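Local coordinates for protein histone-lysine N-methyltransferase family member SUVH9 (Arabidopsis thaliana, PDB 4NJ5) that takes part in RNA-directed DNA methylation and gene silencing, probably binding methylated DNA and helping to recruit RNA polymerase V to chromatin, apparently without methyltransferase activity of its own, at residues Arg70-Ile75 against Tyr170-Arg175; Gly102-Thr107 against Ile117-Ile122; Gln155-Gly160 against Phe214-Glu219. All coordinates share one frame; numbering follows the deposited sequence.

Interaction 1: Arg70-Ile75 against Tyr170-Arg175; sequences RIVGSI and YGIEVR
The guanidinium of R175 reaches into the loop 70-75 and holds the carbonyls of I71 and G73, a side-chain-to-backbone contact between a strand and an irregular segment that leads toward strand 83-84. A single nitrogen does the gripping. R175 NH1 donates to G73 O at 2.7 Å and to I71 O at 3.1 Å, both bonds nearly straight and both acceptors in the guanidinium plane. The two carbonyls are met differently: NH1 is tilted only slightly from the plane of the G73 carbonyl but stands well above that of I71. The bend at chi3 (-66°) swings NE out of the line of the aliphatic chain. I75 covers one face of the group, its CD1 set toward the rim and 3.4 Å from NH1, and the two side chains cross at about a right angle. Water 1 joins R175 NH2 to I71 O, while R175 NE is held by L95 O. This is the SRA (YDG) domain, and R175 belongs to strand 174-180, which follows helix 159-169; the helix closes with a Schellman motif whose C-prime residue is G171. E173 lies against G73, with OE1 3.7 Å from G73 CA. The position has no room for a CB beside E173 OE1 as it stands, and phi 90°, psi -145° would press one against the preceding carbonyl O. Water 2 accepts from G73 N and donates to E173 O, bridging the two backbones. Farther along, V72 CG2 and I172 CG2 meet loosely at 4.4 Å.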
ATOM      1  N   ARG A  70       0.166  16.143 -22.017  1.00 41.15           N
ATOM      2  CA  ARG A  70       0.114  17.599 -22.154  1.00 47.15           C
ATOM      3  C   ARG A  70       0.090  18.339 -20.815  1.00 47.42           C
ATOM      4  O   ARG A  70       0.035  19.568 -20.777  1.00 48.40           O
ATOM      5  CB  ARG A  70      -1.078  18.022 -23.019  1.00 49.93           C
ATOM      6  CG  ARG A  70      -1.010  17.510 -24.455  1.00 54.27           C
ATOM      7  CD  ARG A  70      -2.199  17.984 -25.281  1.00 64.41           C
ATOM      8  NE  ARG A  70      -2.204  17.390 -26.617  1.00 71.03           N
ATOM      9  CZ  ARG A  70      -3.227  16.719 -27.139  1.00 74.44           C
ATOM     10  NH1 ARG A  70      -4.344  16.554 -26.443  1.00 73.49           N
ATOM     11  NH2 ARG A  70      -3.134  16.214 -28.363  1.00 77.42           N
ATOM     12  N   ILE A  71       0.142  17.589 -19.720  1.00 44.75           N
ATOM     13  CA  ILE A  71       0.135  18.189 -18.392  1.00 39.69           C
ATOM     14  C   ILE A  71       1.548  18.421 -17.871  1.00 33.98           C
ATOM     15  O   ILE A  71       2.320  17.479 -17.708  1.00 33.15           O
ATOM     16  CB  ILE A  71      -0.636  17.318 -17.383  1.00 38.17           C
ATOM     17  CG1 ILE A  71      -2.117  17.259 -17.760  1.00 34.67           C
ATOM     18  CG2 ILE A  71      -0.461  17.859 -15.970  1.00 40.16           C
ATOM     19  CD1 ILE A  71      -2.989  16.613 -16.711  1.00 31.19           C
ATOM     20  N   VAL A  72       1.883  19.680 -17.618  1.00 32.47           N
ATOM     21  CA  VAL A  72       3.157  20.009 -16.991  1.00 34.75           C
ATOM     22  C   VAL A  72       2.916  20.382 -15.531  1.00 37.86           C
ATOM     23  O   VAL A  72       1.918  21.027 -15.201  1.00 42.34           O
ATOM     24  CB  VAL A  72       3.928  21.127 -17.762  1.00 36.06           C
ATOM     25  CG1 VAL A  72       3.252  21.424 -19.091  1.00 32.22           C
ATOM     26  CG2 VAL A  72       4.069  22.394 -16.925  1.00 35.53           C
ATOM     27  N   GLY A  73       3.815  19.947 -14.655  1.00 33.87           N
ATOM     28  CA  GLY A  73       3.658  20.194 -13.235  1.00 35.21           C
ATOM     29  C   GLY A  73       2.888  19.079 -12.558  1.00 34.66           C
ATOM     30  O   GLY A  73       3.003  17.921 -12.944  1.00 38.11           O
ATOM     31  N   SER A  74       2.089  19.427 -11.558  1.00 31.48           N
ATOM     32  CA  SER A  74       1.392  18.428 -10.757  1.00 30.68           C
ATOM     33  C   SER A  74       0.345  17.647 -11.555  1.00 28.73           C
ATOM     34  O   SER A  74      -0.335  18.201 -12.415  1.00 29.43           O
ATOM     35  CB  SER A  74       0.736  19.088  -9.540  1.00 29.69           C
ATOM     36  OG  SER A  74       1.654  19.929  -8.861  1.00 31.53           O
ATOM     37  N   ILE A  75       0.236  16.352 -11.271  1.00 25.02           N
ATOM     38  CA  ILE A  75      -0.853  15.542 -11.796  1.00 24.98           C
ATOM     39  C   ILE A  75      -1.977  15.551 -10.761  1.00 27.88           C
ATOM     40  O   ILE A  75      -1.772  15.130  -9.619  1.00 29.87           O
ATOM     41  CB  ILE A  75      -0.409  14.088 -12.074  1.00 23.29           C
ATOM     42  CG1 ILE A  75       0.808  14.062 -13.004  1.00 24.61           C
ATOM     43  CG2 ILE A  75      -1.552  13.275 -12.667  1.00 23.49           C
ATOM     44  CD1 ILE A  75       0.568  14.681 -14.380  1.00 25.18           C
ATOM     45  N   TYR A 170      12.728  27.492 -20.394  1.00 39.07           N
ATOM     46  CA  TYR A 170      11.365  28.001 -20.254  1.00 39.70           C
ATOM     47  C   TYR A 170      10.840  27.923 -18.821  1.00 39.33           C
ATOM     48  O   TYR A 170       9.670  28.207 -18.568  1.00 42.20           O
ATOM     49  CB  TYR A 170      10.414  27.280 -21.217  1.00 33.53           C
ATOM     50  CG  TYR A 170      10.708  27.543 -22.678  1.00 34.71           C
ATOM     51  CD1 TYR A 170      10.320  28.733 -23.284  1.00 40.50           C
ATOM     52  CD2 TYR A 170      11.369  26.602 -23.453  1.00 32.62           C
ATOM     53  CE1 TYR A 170      10.588  28.978 -24.621  1.00 39.97           C
ATOM     54  CE2 TYR A 170      11.642  26.835 -24.787  1.00 34.15           C
ATOM     55  CZ  TYR A 170      11.254  28.024 -25.367  1.00 36.32           C
ATOM     56  OH  TYR A 170      11.520  28.248 -26.697  1.00 37.99           O
ATOM     57  N   GLY A 171      11.712  27.546 -17.890  1.00 34.64           N
ATOM     58  CA  GLY A 171      11.355  27.465 -16.485  1.00 35.04           C
ATOM     59  C   GLY A 171      10.268  26.450 -16.184  1.00 33.24           C
ATOM     60  O   GLY A 171       9.408  26.679 -15.335  1.00 32.53           O
ATOM     61  N   ILE A 172      10.320  25.318 -16.877  1.00 35.36           N
ATOM     62  CA  ILE A 172       9.284  24.295 -16.765  1.00 35.95           C
ATOM     63  C   ILE A 172       9.328  23.525 -15.451  1.00 35.01           C
ATOM     64  O   ILE A 172      10.378  23.032 -15.037  1.00 40.35           O
ATOM     65  CB  ILE A 172       9.356  23.294 -17.940  1.00 38.18           C
ATOM     66  CG1 ILE A 172       9.003  24.000 -19.253  1.00 39.60           C
ATOM     67  CG2 ILE A 172       8.441  22.100 -17.700  1.00 35.97           C
ATOM     68  CD1 ILE A 172       7.674  24.724 -19.224  1.00 36.92           C
ATOM     69  N   GLU A 173       8.177  23.437 -14.793  1.00 28.44           N
ATOM     70  CA  GLU A 173       8.021  22.564 -13.642  1.00 31.19           C
ATOM     71  C   GLU A 173       8.238  21.123 -14.074  1.00 33.39           C
ATOM     72  O   GLU A 173       7.524  20.615 -14.939  1.00 38.21           O
ATOM     73  CB  GLU A 173       6.614  22.691 -13.070  1.00 46.00           C
ATOM     74  CG  GLU A 173       6.386  23.896 -12.189  1.00 56.09           C
ATOM     75  CD  GLU A 173       4.940  24.014 -11.735  1.00 65.28           C
ATOM     76  OE1 GLU A 173       4.031  23.771 -12.557  1.00 67.80           O
ATOM     77  OE2 GLU A 173       4.708  24.339 -10.551  1.00 67.43           O
ATOM     78  N   VAL A 174       9.214  20.462 -13.463  1.00 23.87           N
ATOM     79  CA  VAL A 174       9.524  19.074 -13.791  1.00 22.06           C
ATOM     80  C   VAL A 174       9.190  18.139 -12.630  1.00 21.39           C
ATOM     81  O   VAL A 174       9.635  18.351 -11.505  1.00 21.62           O
ATOM     82  CB  VAL A 174      11.009  18.917 -14.162  1.00 26.10           C
ATOM     83  CG1 VAL A 174      11.365  17.452 -14.342  1.00 22.39           C
ATOM     84  CG2 VAL A 174      11.336  19.720 -15.416  1.00 27.27           C
ATOM     85  N   ARG A 175       8.403  17.103 -12.906  1.00 20.75           N
ATOM     86  CA  ARG A 175       8.118  16.086 -11.901  1.00 25.26           C
ATOM     87  C   ARG A 175       9.339  15.196 -11.675  1.00 21.71           C
ATOM     88  O   ARG A 175       9.996  14.770 -12.626  1.00 20.57           O
ATOM     89  CB  ARG A 175       6.911  15.233 -12.306  1.00 24.00           C
ATOM     90  CG  ARG A 175       5.603  16.011 -12.389  1.00 23.55           C
ATOM     91  CD  ARG A 175       4.421  15.100 -12.693  1.00 25.07           C
ATOM     92  NE  ARG A 175       4.501  14.505 -14.025  1.00 28.60           N
ATOM     93  CZ  ARG A 175       4.044  15.081 -15.134  1.00 31.95           C
ATOM     94  NH1 ARG A 175       3.477  16.280 -15.080  1.00 26.54           N
ATOM     95  NH2 ARG A 175       4.157  14.462 -16.301  1.00 35.52           N
TER
HETATM   96  O   HOH W   1       3.385  15.139 -19.000  1.00 33.21           O
HETATM   97  O   HOH W   2       5.798  18.773 -15.808  1.00 22.39           O
HETATM   98  O   HOH W   3       1.499  22.222 -11.061  1.00 25.63           O

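Interaction 2: Gly102-Thr107 against Ile117-Ile122; sequences GIDFLT and IATSVI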
ATOM      1  N   GLY A 102      14.993   7.648 -18.357  1.00 21.79           N
ATOM      2  CA  GLY A 102      14.996   8.583 -17.251  1.00 28.85           C
ATOM      3  C   GLY A 102      14.152   9.808 -17.544  1.00 25.29           C
ATOM      4  O   GLY A 102      13.381  10.261 -16.699  1.00 23.04           O
ATOM      5  N   ILE A 103      14.291  10.342 -18.752  1.00 25.82           N
ATOM      6  CA  ILE A 103      13.597  11.567 -19.122  1.00 24.61           C
ATOM      7  C   ILE A 103      12.340  11.296 -19.937  1.00 25.36           C
ATOM      8  O   ILE A 103      12.391  10.626 -20.969  1.00 28.49           O
ATOM      9  CB  ILE A 103      14.506  12.494 -19.950  1.00 27.94           C
ATOM     10  CG1 ILE A 103      15.819  12.757 -19.210  1.00 22.36           C
ATOM     11  CG2 ILE A 103      13.782  13.798 -20.282  1.00 22.96           C
ATOM     12  CD1 ILE A 103      16.946  13.187 -20.121  1.00 23.30           C
ATOM     13  N   ASP A 104      11.214  11.822 -19.470  1.00 24.20           N
ATOM     14  CA  ASP A 104      10.012  11.871 -20.289  1.00 26.96           C
ATOM     15  C   ASP A 104       9.787  13.315 -20.745  1.00 30.04           C
ATOM     16  O   ASP A 104      10.053  14.263 -19.995  1.00 30.96           O
ATOM     17  CB  ASP A 104       8.802  11.348 -19.516  1.00 26.19           C
ATOM     18  CG  ASP A 104       7.587  11.159 -20.403  1.00 30.34           C
ATOM     19  OD1 ASP A 104       7.766  11.113 -21.638  1.00 30.73           O
ATOM     20  OD2 ASP A 104       6.460  11.048 -19.873  1.00 32.78           O
ATOM     21  N   PHE A 105       9.306  13.489 -21.971  1.00 31.74           N
ATOM     22  CA  PHE A 105       9.150  14.836 -22.513  1.00 36.89           C
ATOM     23  C   PHE A 105       7.973  15.003 -23.476  1.00 40.39           C
ATOM     24  O   PHE A 105       7.452  14.035 -24.028  1.00 41.09           O
ATOM     25  CB  PHE A 105      10.448  15.310 -23.172  1.00 32.50           C
ATOM     26  CG  PHE A 105      10.937  14.412 -24.270  1.00 37.65           C
ATOM     27  CD1 PHE A 105      10.583  14.654 -25.585  1.00 44.74           C
ATOM     28  CD2 PHE A 105      11.751  13.328 -23.989  1.00 39.72           C
ATOM     29  CE1 PHE A 105      11.030  13.833 -26.601  1.00 47.26           C
ATOM     30  CE2 PHE A 105      12.201  12.499 -25.002  1.00 43.92           C
ATOM     31  CZ  PHE A 105      11.841  12.752 -26.308  1.00 46.24           C
ATOM     32  N   LEU A 106       7.507  16.213 -23.650  1.00 40.20           N
ATOM     33  CA  LEU A 106       6.357  16.488 -24.477  1.00 44.79           C
ATOM     34  C   LEU A 106       6.759  17.341 -25.667  1.00 49.66           C
ATOM     35  O   LEU A 106       7.255  18.404 -25.515  1.00 51.40           O
ATOM     36  CB  LEU A 106       5.358  17.218 -23.580  1.00 44.88           C
ATOM     37  CG  LEU A 106       4.126  17.880 -24.101  1.00 44.97           C
ATOM     38  CD1 LEU A 106       3.177  16.813 -24.532  1.00 43.19           C
ATOM     39  CD2 LEU A 106       3.516  18.751 -23.060  1.00 44.28           C
ATOM     40  N   THR A 107       6.558  16.882 -26.872  1.00 80.20           N
ATOM     41  CA  THR A 107       6.946  17.703 -28.017  1.00 85.65           C
ATOM     42  C   THR A 107       6.152  18.954 -28.278  1.00 93.49           C
ATOM     43  O   THR A 107       6.660  19.864 -28.902  1.00 99.08           O
ATOM     44  CB  THR A 107       6.976  16.953 -29.316  1.00 63.88           C
ATOM     45  OG1 THR A 107       5.692  16.386 -29.525  1.00 65.74           O
ATOM     46  CG2 THR A 107       8.005  15.906 -29.264  1.00 60.39           C
ATOM     47  N   ILE A 117       9.840  19.814 -24.362  1.00 30.98           N
ATOM     48  CA  ILE A 117      10.219  20.152 -22.997  1.00 33.77           C
ATOM     49  C   ILE A 117      10.060  18.942 -22.084  1.00 27.89           C
ATOM     50  O   ILE A 117       9.084  18.207 -22.178  1.00 27.74           O
ATOM     51  CB  ILE A 117       9.390  21.332 -22.451  1.00 34.25           C
ATOM     52  CG1 ILE A 117       7.901  21.127 -22.741  1.00 33.75           C
ATOM     53  CG2 ILE A 117       9.862  22.640 -23.066  1.00 32.57           C
ATOM     54  CD1 ILE A 117       6.998  22.150 -22.080  1.00 32.78           C
ATOM     55  N   ALA A 118      11.037  18.735 -21.209  1.00 26.68           N
ATOM     56  CA  ALA A 118      11.006  17.609 -20.289  1.00 25.13           C
ATOM     57  C   ALA A 118       9.956  17.852 -19.214  1.00 24.85           C
ATOM     58  O   ALA A 118       9.883  18.943 -18.656  1.00 25.46           O
ATOM     59  CB  ALA A 118      12.368  17.411 -19.662  1.00 24.33           C
ATOM     60  N   THR A 119       9.143  16.840 -18.925  1.00 24.12           N
ATOM     61  CA  THR A 119       8.072  17.003 -17.945  1.00 28.14           C
ATOM     62  C   THR A 119       8.246  16.107 -16.725  1.00 28.89           C
ATOM     63  O   THR A 119       7.581  16.299 -15.702  1.00 26.80           O
ATOM     64  CB  THR A 119       6.690  16.718 -18.558  1.00 28.01           C
ATOM     65  OG1 THR A 119       6.660  15.378 -19.063  1.00 24.01           O
ATOM     66  CG2 THR A 119       6.393  17.696 -19.685  1.00 31.05           C
ATOM     67  N   SER A 120       9.137  15.127 -16.831  1.00 26.81           N
ATOM     68  CA  SER A 120       9.299  14.164 -15.757  1.00 28.17           C
ATOM     69  C   SER A 120      10.632  13.432 -15.825  1.00 28.89           C
ATOM     70  O   SER A 120      11.079  13.033 -16.903  1.00 29.62           O
ATOM     71  CB  SER A 120       8.151  13.153 -15.791  1.00 26.23           C
ATOM     72  OG  SER A 120       7.987  12.535 -14.528  1.00 29.73           O
ATOM     73  N   VAL A 121      11.259  13.254 -14.666  1.00 19.86           N
ATOM     74  CA  VAL A 121      12.500  12.494 -14.586  1.00 21.26           C
ATOM     75  C   VAL A 121      12.432  11.405 -13.525  1.00 19.16           C
ATOM     76  O   VAL A 121      11.753  11.549 -12.510  1.00 18.95           O
ATOM     77  CB  VAL A 121      13.722  13.397 -14.304  1.00 20.15           C
ATOM     78  CG1 VAL A 121      14.001  14.305 -15.494  1.00 20.81           C
ATOM     79  CG2 VAL A 121      13.504  14.209 -13.042  1.00 20.28           C
ATOM     80  N   ILE A 122      13.136  10.308 -13.779  1.00 23.05           N
ATOM     81  CA  ILE A 122      13.284   9.243 -12.805  1.00 25.20           C
ATOM     82  C   ILE A 122      14.668   9.358 -12.193  1.00 27.41           C
ATOM     83  O   ILE A 122      15.669   9.342 -12.905  1.00 31.48           O
ATOM     84  CB  ILE A 122      13.162   7.857 -13.454  1.00 28.71           C
ATOM     85  CG1 ILE A 122      11.897   7.765 -14.305  1.00 28.38           C
ATOM     86  CG2 ILE A 122      13.157   6.775 -12.386  1.00 31.01           C
ATOM     87  CD1 ILE A 122      10.623   7.706 -13.493  1.00 28.91           C
TER
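I103 carries CG2 anti to its backbone N, which puts that methyl 3.9 Å from A118 CB, whereas F105 has CG between its backbone N and carbonyl carbon (chi1 57°), and the ring rises away from strand 117-122. What meets that strand is F105 CB, 3.4 Å from I117 O. These side chains lie on the face that also bears V121 and is covered by helix 159-169. The strands form an antiparallel hairpin of the SRA domain, interrupted by a classic beta bulge in which T119 and S120 both face D104. D104 O accepts a good bond from T119 N at 2.9 Å and a weak, longer one from S120 N, so one carbonyl serves two successive amides. Within the same bulge, D104 N donates to S120 O at 2.8 Å in an almost straight bond; beyond it the pairing resumes, with L106 N on I117 O at 2.9 Å. On the other face L106 CB rests 4.1 Å from T119 CG2. The D104 carboxylate turns to partners beyond the hairpin: OD2 accepts from G97 N, and OD1 forms a salt bridge with K69 NZ and a hydrogen bond with H98 ND1.

Interaction 3: Gln155-Gly160 against Phe214-Glu219; sequences QRLEGG and FKYRLE
F214 is held from two directions, its backbone N by the side chain of Q155 and its ring by L157, where the turn before helix 159-169 of the SRA domain folds over strand 212-220. F214 N donates to Q155 OE1 at 2.9 Å in a nearly straight bond, although it stands about 49° above the plane of that amide carbonyl. The two side chains slide past each other in opposite directions, with Q155 CB 3.8 Å from F214 CD1 and the amide and ring planes 31° apart. The side chains of L157 and F214 cross at about a right angle. L157 CD1 sits over the centre of one face, 4.1 Å from the F214 ring centroid, in a CH-pi contact, while L157 CB packs at 3.7 Å against F214 CZ. The main chain is close as well: F214 CE1 lies 3.4 Å from both R156 C and L157 N. An alanine in place of F214 would probably leave L157 CD1 without the aromatic face it rests on and open a gap beside the R156-L157 peptide. In the next shell, L157 is the centre of an inverse gamma turn, accompanied by a weak bond from E158 N to R156 O. Its first torsion (chi1 -165°) sets CG anti to the backbone N, and the second then places CD1 over the ring. The Q155 amide is held from its other side, since NE2 donates to G141 O, and F214 also pairs through its backbone with G141, beside strand 136-140. N161 of the helix touches Q155, F214 and Y216. Two residues along the strand from F214, the Y216 hydroxyl comes up to the same leucine, OH 3.9 Å from L157 CD1.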
ATOM      1  N   GLN A 155      27.224  11.625 -25.583  1.00 25.67           N
ATOM      2  CA  GLN A 155      25.820  12.005 -25.573  1.00 28.55           C
ATOM      3  C   GLN A 155      25.591  13.109 -26.598  1.00 29.47           C
ATOM      4  O   GLN A 155      26.523  13.814 -26.989  1.00 30.91           O
ATOM      5  CB  GLN A 155      25.383  12.452 -24.177  1.00 24.96           C
ATOM      6  CG  GLN A 155      25.288  11.302 -23.185  1.00 27.20           C
ATOM      7  CD  GLN A 155      24.586  11.680 -21.893  1.00 28.91           C
ATOM      8  OE1 GLN A 155      24.219  12.836 -21.684  1.00 24.07           O
ATOM      9  NE2 GLN A 155      24.397  10.698 -21.017  1.00 33.68           N
ATOM     10  N   ARG A 156      24.355  13.241 -27.058  1.00 25.25           N
ATOM     11  CA  ARG A 156      24.016  14.317 -27.977  1.00 28.38           C
ATOM     12  C   ARG A 156      22.878  15.151 -27.427  1.00 25.43           C
ATOM     13  O   ARG A 156      21.999  14.631 -26.738  1.00 22.04           O
ATOM     14  CB  ARG A 156      23.699  13.762 -29.371  1.00 41.21           C
ATOM     15  CG  ARG A 156      24.934  13.236 -30.078  1.00 49.53           C
ATOM     16  CD  ARG A 156      24.622  12.462 -31.339  1.00 57.74           C
ATOM     17  NE  ARG A 156      25.838  11.948 -31.968  1.00 62.97           N
ATOM     18  CZ  ARG A 156      26.536  12.587 -32.903  1.00 63.09           C
ATOM     19  NH1 ARG A 156      26.139  13.774 -33.343  1.00 63.12           N
ATOM     20  NH2 ARG A 156      27.632  12.037 -33.404  1.00 62.48           N
ATOM     21  N   LEU A 157      22.915  16.446 -27.715  1.00 29.03           N
ATOM     22  CA  LEU A 157      21.888  17.355 -27.231  1.00 27.82           C
ATOM     23  C   LEU A 157      20.640  17.228 -28.098  1.00 26.03           C
ATOM     24  O   LEU A 157      20.295  18.131 -28.859  1.00 28.82           O
ATOM     25  CB  LEU A 157      22.404  18.790 -27.219  1.00 29.08           C
ATOM     26  CG  LEU A 157      21.585  19.800 -26.416  1.00 31.61           C
ATOM     27  CD1 LEU A 157      21.453  19.345 -24.970  1.00 28.23           C
ATOM     28  CD2 LEU A 157      22.212  21.187 -26.496  1.00 28.45           C
ATOM     29  N   GLU A 158      19.982  16.078 -27.990  1.00 25.83           N
ATOM     30  CA  GLU A 158      18.781  15.785 -28.757  1.00 29.81           C
ATOM     31  C   GLU A 158      17.811  15.039 -27.855  1.00 28.33           C
ATOM     32  O   GLU A 158      18.194  14.571 -26.783  1.00 27.65           O
ATOM     33  CB  GLU A 158      19.114  14.910 -29.970  1.00 36.62           C
ATOM     34  CG  GLU A 158      20.272  15.402 -30.828  1.00 44.72           C
ATOM     35  CD  GLU A 158      20.623  14.432 -31.940  1.00 52.02           C
ATOM     36  OE1 GLU A 158      20.762  13.221 -31.656  1.00 53.78           O
ATOM     37  OE2 GLU A 158      20.753  14.880 -33.099  1.00 56.39           O
ATOM     38  N   GLY A 159      16.562  14.925 -28.298  1.00 29.68           N
ATOM     39  CA  GLY A 159      15.542  14.202 -27.563  1.00 24.55           C
ATOM     40  C   GLY A 159      15.405  14.641 -26.119  1.00 24.87           C
ATOM     41  O   GLY A 159      15.130  15.807 -25.838  1.00 34.14           O
ATOM     42  N   GLY A 160      15.613  13.700 -25.203  1.00 20.70           N
ATOM     43  CA  GLY A 160      15.461  13.963 -23.783  1.00 22.30           C
ATOM     44  C   GLY A 160      16.371  15.058 -23.264  1.00 23.16           C
ATOM     45  O   GLY A 160      15.940  15.918 -22.495  1.00 20.54           O
ATOM     46  N   PHE A 214      25.733  15.179 -20.755  1.00 17.35           N
ATOM     47  CA  PHE A 214      25.141  16.438 -20.327  1.00 19.78           C
ATOM     48  C   PHE A 214      24.627  16.339 -18.889  1.00 22.10           C
ATOM     49  O   PHE A 214      24.052  15.327 -18.490  1.00 18.17           O
ATOM     50  CB  PHE A 214      24.025  16.872 -21.283  1.00 24.12           C
ATOM     51  CG  PHE A 214      24.498  17.135 -22.688  1.00 23.44           C
ATOM     52  CD1 PHE A 214      24.432  16.144 -23.654  1.00 24.64           C
ATOM     53  CD2 PHE A 214      25.014  18.373 -23.041  1.00 22.18           C
ATOM     54  CE1 PHE A 214      24.867  16.384 -24.949  1.00 22.67           C
ATOM     55  CE2 PHE A 214      25.450  18.619 -24.334  1.00 22.82           C
ATOM     56  CZ  PHE A 214      25.374  17.622 -25.289  1.00 22.93           C
ATOM     57  N   LYS A 215      24.849  17.396 -18.113  1.00 22.71           N
ATOM     58  CA  LYS A 215      24.410  17.431 -16.725  1.00 21.81           C
ATOM     59  C   LYS A 215      23.480  18.610 -16.445  1.00 23.41           C
ATOM     60  O   LYS A 215      23.651  19.701 -16.992  1.00 23.29           O
ATOM     61  CB  LYS A 215      25.615  17.459 -15.784  1.00 31.94           C
ATOM     62  CG  LYS A 215      26.148  16.078 -15.433  1.00 39.58           C
ATOM     63  CD  LYS A 215      27.482  16.155 -14.710  1.00 43.88           C
ATOM     64  CE  LYS A 215      27.818  14.828 -14.055  1.00 42.24           C
ATOM     65  NZ  LYS A 215      27.367  13.690 -14.897  1.00 40.62           N
ATOM     66  N   TYR A 216      22.493  18.378 -15.587  1.00 23.87           N
ATOM     67  CA  TYR A 216      21.486  19.381 -15.283  1.00 26.63           C
ATOM     68  C   TYR A 216      21.274  19.452 -13.779  1.00 31.51           C
ATOM     69  O   TYR A 216      21.153  18.426 -13.111  1.00 32.68           O
ATOM     70  CB  TYR A 216      20.167  19.039 -15.981  1.00 25.12           C
ATOM     71  CG  TYR A 216      20.313  18.698 -17.448  1.00 27.87           C
ATOM     72  CD1 TYR A 216      20.194  19.677 -18.425  1.00 32.51           C
ATOM     73  CD2 TYR A 216      20.568  17.395 -17.855  1.00 27.34           C
ATOM     74  CE1 TYR A 216      20.325  19.366 -19.767  1.00 30.79           C
ATOM     75  CE2 TYR A 216      20.703  17.076 -19.192  1.00 25.54           C
ATOM     76  CZ  TYR A 216      20.578  18.064 -20.142  1.00 27.22           C
ATOM     77  OH  TYR A 216      20.710  17.746 -21.473  1.00 30.62           O
ATOM     78  N   ARG A 217      21.247  20.665 -13.246  1.00 34.52           N
ATOM     79  CA  ARG A 217      21.034  20.859 -11.822  1.00 34.54           C
ATOM     80  C   ARG A 217      19.567  21.147 -11.544  1.00 34.06           C
ATOM     81  O   ARG A 217      19.016  22.139 -12.022  1.00 39.95           O
ATOM     82  CB  ARG A 217      21.912  21.990 -11.296  1.00 38.23           C
ATOM     83  CG  ARG A 217      21.508  22.492  -9.927  1.00 40.68           C
ATOM     84  CD  ARG A 217      22.428  23.602  -9.465  1.00 43.88           C
ATOM     85  NE  ARG A 217      23.360  23.132  -8.448  1.00 45.79           N
ATOM     86  CZ  ARG A 217      23.187  23.309  -7.144  1.00 47.28           C
ATOM     87  NH1 ARG A 217      22.120  23.958  -6.698  1.00 48.33           N
ATOM     88  NH2 ARG A 217      24.085  22.845  -6.286  1.00 50.41           N
ATOM     89  N   LEU A 218      18.944  20.259 -10.776  1.00 24.30           N
ATOM     90  CA  LEU A 218      17.534  20.369 -10.428  1.00 26.99           C
ATOM     91  C   LEU A 218      17.367  20.856  -8.994  1.00 29.51           C
ATOM     92  O   LEU A 218      18.022  20.360  -8.079  1.00 29.02           O
ATOM     93  CB  LEU A 218      16.835  19.017 -10.596  1.00 38.41           C
ATOM     94  CG  LEU A 218      16.182  18.725 -11.949  1.00 40.70           C
ATOM     95  CD1 LEU A 218      17.199  18.775 -13.077  1.00 41.17           C
ATOM     96  CD2 LEU A 218      15.479  17.378 -11.919  1.00 39.59           C
ATOM     97  N   GLU A 219      16.490  21.836  -8.807  1.00 33.69           N
ATOM     98  CA  GLU A 219      16.211  22.366  -7.480  1.00 37.08           C
ATOM     99  C   GLU A 219      14.717  22.304  -7.200  1.00 38.48           C
ATOM    100  O   GLU A 219      13.903  22.668  -8.050  1.00 40.13           O
ATOM    101  CB  GLU A 219      16.725  23.801  -7.347  1.00 34.12           C
ATOM    102  CG  GLU A 219      18.235  23.898  -7.192  1.00 38.57           C
ATOM    103  CD  GLU A 219      18.734  25.331  -7.139  1.00 40.62           C
ATOM    104  OE1 GLU A 219      17.896  26.257  -7.111  1.00 39.33           O
ATOM    105  OE2 GLU A 219      19.968  25.528  -7.130  1.00 41.65           O
TER

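Overall arrangement
All three contacts lie within the SRA domain, and each reaches its seven-stranded mixed sheet. Interactions 1 and 2 are centred about 9 Å apart and touch directly: strands 174-180 and 117-124 run side by side in parallel, with R175 N and O probably bonded to T119 O and V121 N. Interaction 3 is centred about 11 Å from interaction 2, where F105 and I103 pack on G160 and V121 meets L218; interactions 1 and 3, with centres about 16 Å apart, do not touch. Along the chain, interaction 2 falls between the segments of interaction 1, whereas those of 1 and 3 alternate. Segments far apart in sequence are thus brought together around one sheet of the domain, away from the pre-SET zinc cluster.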